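Local coordinates for FOG-3 protein (Caenorhabditis elegans, PDB 5TD6) that specifies sperm fate in the nematode germ line as an RNA-binding multimer of the BTG/Tob family, and possibly acts as a transcription corepressor, at residues G52-K55 and R56-N59; D114-A117 and D118-Y121. The protein carries 2 engineered substitutions. All coordinates share one frame; numbering follows the deposited sequence.

Interaction 1 (G52-K55 and R56-N59); sequences GEMK and RMIN
Gly52 O and Arg56 N, 3.2 Å apart, form a weak backbone hydrogen bond that closes a single helical turn. Gly52 is at the N-cap position with a positive phi of 88°, where a CB would jam against the carbonyl O of the residue before and clash with Arg56 NH1. Glu53 O weakly accepts from both Arg56 N and Met57 N, and Met57 N also makes a weak bond to Met54 O. Three- and four-residue steps are thus mixed, and Met57 leaves the helical conformation.

Arg56 folds back over the start of this turn. A bend at its chi3 (-55°) lays the guanidinium across the peptide that joins Gly52 to Glu53. Gly52 O stands 3.7 Å above the guanidinium plane, over its centre. Glu53 N meets the same face nearer the rim. Its rotation is probably restricted, since all three nitrogens have partners: NE has Ala92 O, NH1 has Asn51 O and Thr43 OG1, and NH2 has Asn93 OD1. Asn93 also binds Glu53 OE2 through ND2, while Glu53 OE1 forms a salt bridge with Arg100.

Away from these charges, the methionines run side by side and point the same way. Met54 CE touches Met57 SD at 3.5 Å. Met57 CG sits between its own backbone N and carbonyl carbon (chi1 81°), and this brings it within 3.3 Å of Met54 O. Met57 also packs on Ile89 and Phe91.

The segment is a one-turn helix with glycine at its N-cap position, passing through Met57 into strand 58-59, which pairs antiparallel with strand 89-93 in the BTG/Tob domain.

Interaction 2 (D114-A117 and D118-Y121); sequences DVNA and DENY. Engineered in segment 114-117: Ala117 (natural residue Cys).
Asp114 and Asn120 cross at about a right angle, with the carboxylate and amide planes 73° apart. Asn120 ND2 gives a weak hydrogen bond to Asp114 OD2 at 3.2 Å. The other carboxylate oxygen is used within the turn. Asp114 OD1 accepts from Asn116 N at 2.8 Å, and the donor comes from above the carboxylate, 37° out of its plane. Asp114 CG points opposite the residue's own backbone N (chi1 -170°), which directs the carboxylate back over the turn to both partners. Asp114 also packs on Arg22 of the second subunit.

The bond from Asn116 N to Asp114 OD1 makes an Asx turn, laid over a type I beta turn that Ala117 N closes on Asp114 O at 3.1 Å. A short 3-10 turn overlaps its end. Glu119 N binds Asn116 O at 2.9 Å, and Asn120 N binds Ala117 O at the same length of 2.9 Å. Both donors lie well above the carbonyl planes. Replacing Asp114 by an alanine would probably leave Asn116 N and the Asn120 amide without their carboxylate acceptor and weaken the hold on the turn.

Asn116 and Glu119 lie alongside each other and point the same way. Their flat ends are nearer parallel than those of the first pair. Asn116 OD1 comes 3.5 Å from Glu119 OE1, but as built both are acceptor oxygens, merely close and not hydrogen-bonded. Ala117 is an engineered replacement of the natural cysteine. Water 1 bridges the backbone here, giving to Val115 O and accepting from Asp118 N at 2.9 Å. The Asp118 carboxylate turns to the start of the chain, where Thr3 OG1, Met1 N and Tyr2 N bind it.

Residues 52-59 precede residues 114-121 in the chain. The centres of interactions 1 and 2 lie 22 Å apart, and their nearest atoms about 10 Å, so they do not touch. Both are local turns at the surface, joined to one antiparallel sheet. Residues 52-59 lead into strand 58-59, which pairs with strand 89-93. Residues 114-121 follow strand 111-112, which pairs with strand 96-100, and lie in the loop before helix 126-135. Pro94, between the two longer strands, touches both Arg56 and Val115. Interaction 1 thus ties a short helix to the sheet within its own chain, while interaction 2 links the segment after the last strand to the N terminus and reaches the second subunit.

Interaction 1 (G52-K55 and R56-N59)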
loop_
_atom_site.group_PDB
_atom_site.type_symbol
_atom_site.label_atom_id
_atom_site.label_comp_id
_atom_site.label_asym_id
_atom_site.label_seq_id
_atom_site.Cartn_x
_atom_site.Cartn_y
_atom_site.Cartn_z
ATOM N N GLY B 52 -2.698 21.274 11.226
ATOM C CA GLY B 52 -1.386 21.187 10.613
ATOM C C GLY B 52 -1.397 20.630 9.200
ATOM O O GLY B 52 -0.344 20.428 8.606
ATOM N N GLU B 53 -2.588 20.385 8.669
ATOM C CA GLU B 53 -2.751 19.798 7.337
ATOM C C GLU B 53 -1.966 20.528 6.242
ATOM O O GLU B 53 -1.335 19.905 5.376
ATOM C CB GLU B 53 -4.241 19.763 6.986
ATOM C CG GLU B 53 -4.561 19.776 5.516
ATOM C CD GLU B 53 -6.007 19.438 5.256
ATOM O OE1 GLU B 53 -6.736 20.283 4.693
ATOM O OE2 GLU B 53 -6.413 18.314 5.609
ATOM N N MET B 54 -1.992 21.850 6.292
ATOM C CA MET B 54 -1.344 22.646 5.269
ATOM C C MET B 54 0.166 22.581 5.403
ATOM O O MET B 54 0.876 22.484 4.406
ATOM C CB MET B 54 -1.831 24.095 5.337
ATOM C CG MET B 54 -3.297 24.240 4.975
ATOM S SD MET B 54 -3.619 23.583 3.322
ATOM C CE MET B 54 -2.552 24.648 2.351
ATOM N N LYS B 55 0.661 22.640 6.634
ATOM C CA LYS B 55 2.102 22.578 6.848
ATOM C C LYS B 55 2.699 21.262 6.374
ATOM O O LYS B 55 3.882 21.197 6.055
ATOM C CB LYS B 55 2.448 22.777 8.326
ATOM C CG LYS B 55 3.568 23.800 8.530
ATOM C CD LYS B 55 4.689 23.288 9.438
ATOM C CE LYS B 55 5.890 24.235 9.382
ATOM N NZ LYS B 55 7.178 23.577 9.743
ATOM N N ARG B 56 1.881 20.210 6.330
ATOM C CA ARG B 56 2.388 18.877 6.022
ATOM C C ARG B 56 2.327 18.538 4.545
ATOM O O ARG B 56 3.071 17.674 4.072
ATOM C CB ARG B 56 1.619 17.826 6.834
ATOM C CG ARG B 56 2.016 17.813 8.311
ATOM C CD ARG B 56 1.402 16.626 9.066
ATOM N NE ARG B 56 -0.048 16.570 8.920
ATOM C CZ ARG B 56 -0.901 16.974 9.853
ATOM N NH1 ARG B 56 -0.441 17.475 10.998
ATOM N NH2 ARG B 56 -2.207 16.876 9.646
ATOM N N MET B 57 1.446 19.217 3.815
ATOM C CA MET B 57 1.224 18.892 2.415
ATOM C C MET B 57 2.518 18.967 1.615
ATOM O O MET B 57 3.389 19.793 1.892
ATOM C CB MET B 57 0.182 19.831 1.802
ATOM C CG MET B 57 0.718 21.182 1.378
ATOM S SD MET B 57 -0.586 22.260 0.747
ATOM C CE MET B 57 0.226 22.965 -0.690
ATOM N N ILE B 58 2.653 18.076 0.643
ATOM C CA ILE B 58 3.825 18.125 -0.220
ATOM C C ILE B 58 3.400 18.185 -1.674
ATOM O O ILE B 58 2.275 17.835 -2.027
ATOM C CB ILE B 58 4.775 16.924 -0.016
ATOM C CG1 ILE B 58 4.077 15.608 -0.355
ATOM C CG2 ILE B 58 5.344 16.917 1.401
ATOM C CD1 ILE B 58 4.917 14.389 -0.055
ATOM N N ASN B 59 4.305 18.700 -2.499
ATOM C CA ASN B 59 4.089 18.932 -3.930
ATOM C C ASN B 59 5.168 18.194 -4.721
ATOM O O ASN B 59 6.362 18.407 -4.492
ATOM C CB ASN B 59 4.118 20.437 -4.211
ATOM C CG ASN B 59 3.797 20.789 -5.661
ATOM O OD1 ASN B 59 4.453 20.327 -6.605
ATOM N ND2 ASN B 59 2.783 21.626 -5.837
#

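Interaction 2 (D114-A117 and D118-Y121)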
loop_
_atom_site.group_PDB
_atom_site.type_symbol
_atom_site.label_atom_id
_atom_site.label_comp_id
_atom_site.label_asym_id
_atom_site.label_seq_id
_atom_site.Cartn_x
_atom_site.Cartn_y
_atom_site.Cartn_z
ATOM N N ASP B 114 -7.740 3.959 11.006
ATOM C CA ASP B 114 -7.742 4.318 12.426
ATOM C C ASP B 114 -6.593 5.298 12.658
ATOM O O ASP B 114 -5.481 5.056 12.183
ATOM C CB ASP B 114 -7.599 3.018 13.257
ATOM C CG ASP B 114 -7.834 3.198 14.760
ATOM O OD1 ASP B 114 -7.490 4.240 15.341
ATOM O OD2 ASP B 114 -8.344 2.236 15.373
ATOM N N VAL B 115 -6.850 6.417 13.340
ATOM C CA VAL B 115 -5.768 7.368 13.648
ATOM C C VAL B 115 -4.701 6.717 14.522
ATOM O O VAL B 115 -3.597 7.229 14.647
ATOM C CB VAL B 115 -6.281 8.656 14.368
ATOM C CG1 VAL B 115 -7.212 9.446 13.447
ATOM C CG2 VAL B 115 -6.976 8.307 15.701
ATOM N N ASN B 116 -5.028 5.580 15.115
ATOM C CA ASN B 116 -4.066 4.868 15.954
ATOM C C ASN B 116 -3.610 3.523 15.385
ATOM O O ASN B 116 -3.172 2.639 16.129
ATOM C CB ASN B 116 -4.658 4.681 17.344
ATOM C CG ASN B 116 -4.583 5.947 18.154
ATOM O OD1 ASN B 116 -3.503 6.535 18.297
ATOM N ND2 ASN B 116 -5.727 6.413 18.637
ATOM N N ALA B 117 -3.663 3.392 14.058
ATOM C CA ALA B 117 -3.285 2.135 13.405
ATOM C C ALA B 117 -1.891 1.662 13.812
ATOM O O ALA B 117 -1.663 0.460 13.902
ATOM C CB ALA B 117 -3.375 2.270 11.874
ATOM N N ASP B 118 -0.972 2.600 14.070
ATOM C CA ASP B 118 0.386 2.271 14.508
ATOM C C ASP B 118 0.430 1.347 15.711
ATOM O O ASP B 118 1.369 0.583 15.880
ATOM C CB ASP B 118 1.155 3.523 14.887
ATOM C CG ASP B 118 1.616 4.302 13.692
ATOM O OD1 ASP B 118 1.312 3.874 12.549
ATOM O OD2 ASP B 118 2.266 5.345 13.913
ATOM N N GLU B 119 -0.582 1.462 16.553
ATOM C CA GLU B 119 -0.614 0.706 17.801
ATOM C C GLU B 119 -1.488 -0.527 17.686
ATOM O O GLU B 119 -1.654 -1.274 18.644
ATOM C CB GLU B 119 -1.111 1.589 18.928
ATOM C CG GLU B 119 -0.156 2.720 19.257
ATOM C CD GLU B 119 -0.735 3.673 20.277
ATOM O OE1 GLU B 119 -1.950 3.965 20.189
ATOM O OE2 GLU B 119 0.020 4.118 21.173
ATOM N N ASN B 120 -2.050 -0.741 16.505
ATOM C CA ASN B 120 -2.999 -1.834 16.342
ATOM C C ASN B 120 -2.310 -3.088 15.866
ATOM O O ASN B 120 -1.209 -3.040 15.336
ATOM C CB ASN B 120 -4.118 -1.456 15.381
ATOM C CG ASN B 120 -5.101 -0.488 15.998
ATOM O OD1 ASN B 120 -5.107 -0.277 17.213
ATOM N ND2 ASN B 120 -5.927 0.114 15.166
ATOM N N TYR B 121 -2.971 -4.216 16.062
ATOM C CA TYR B 121 -2.343 -5.495 15.792
ATOM C C TYR B 121 -3.160 -6.245 14.756
ATOM O O TYR B 121 -4.398 -6.217 14.765
ATOM C CB TYR B 121 -2.181 -6.294 17.107
ATOM C CG TYR B 121 -1.033 -5.793 17.988
ATOM C CD1 TYR B 121 0.253 -6.306 17.844
ATOM C CD2 TYR B 121 -1.233 -4.800 18.947
ATOM C CE1 TYR B 121 1.303 -5.844 18.617
ATOM C CE2 TYR B 121 -0.182 -4.341 19.741
ATOM C CZ TYR B 121 1.082 -4.868 19.564
ATOM O OH TYR B 121 2.140 -4.435 20.325
HETATM O O HOH W 1 -1.118 5.541 14.020
#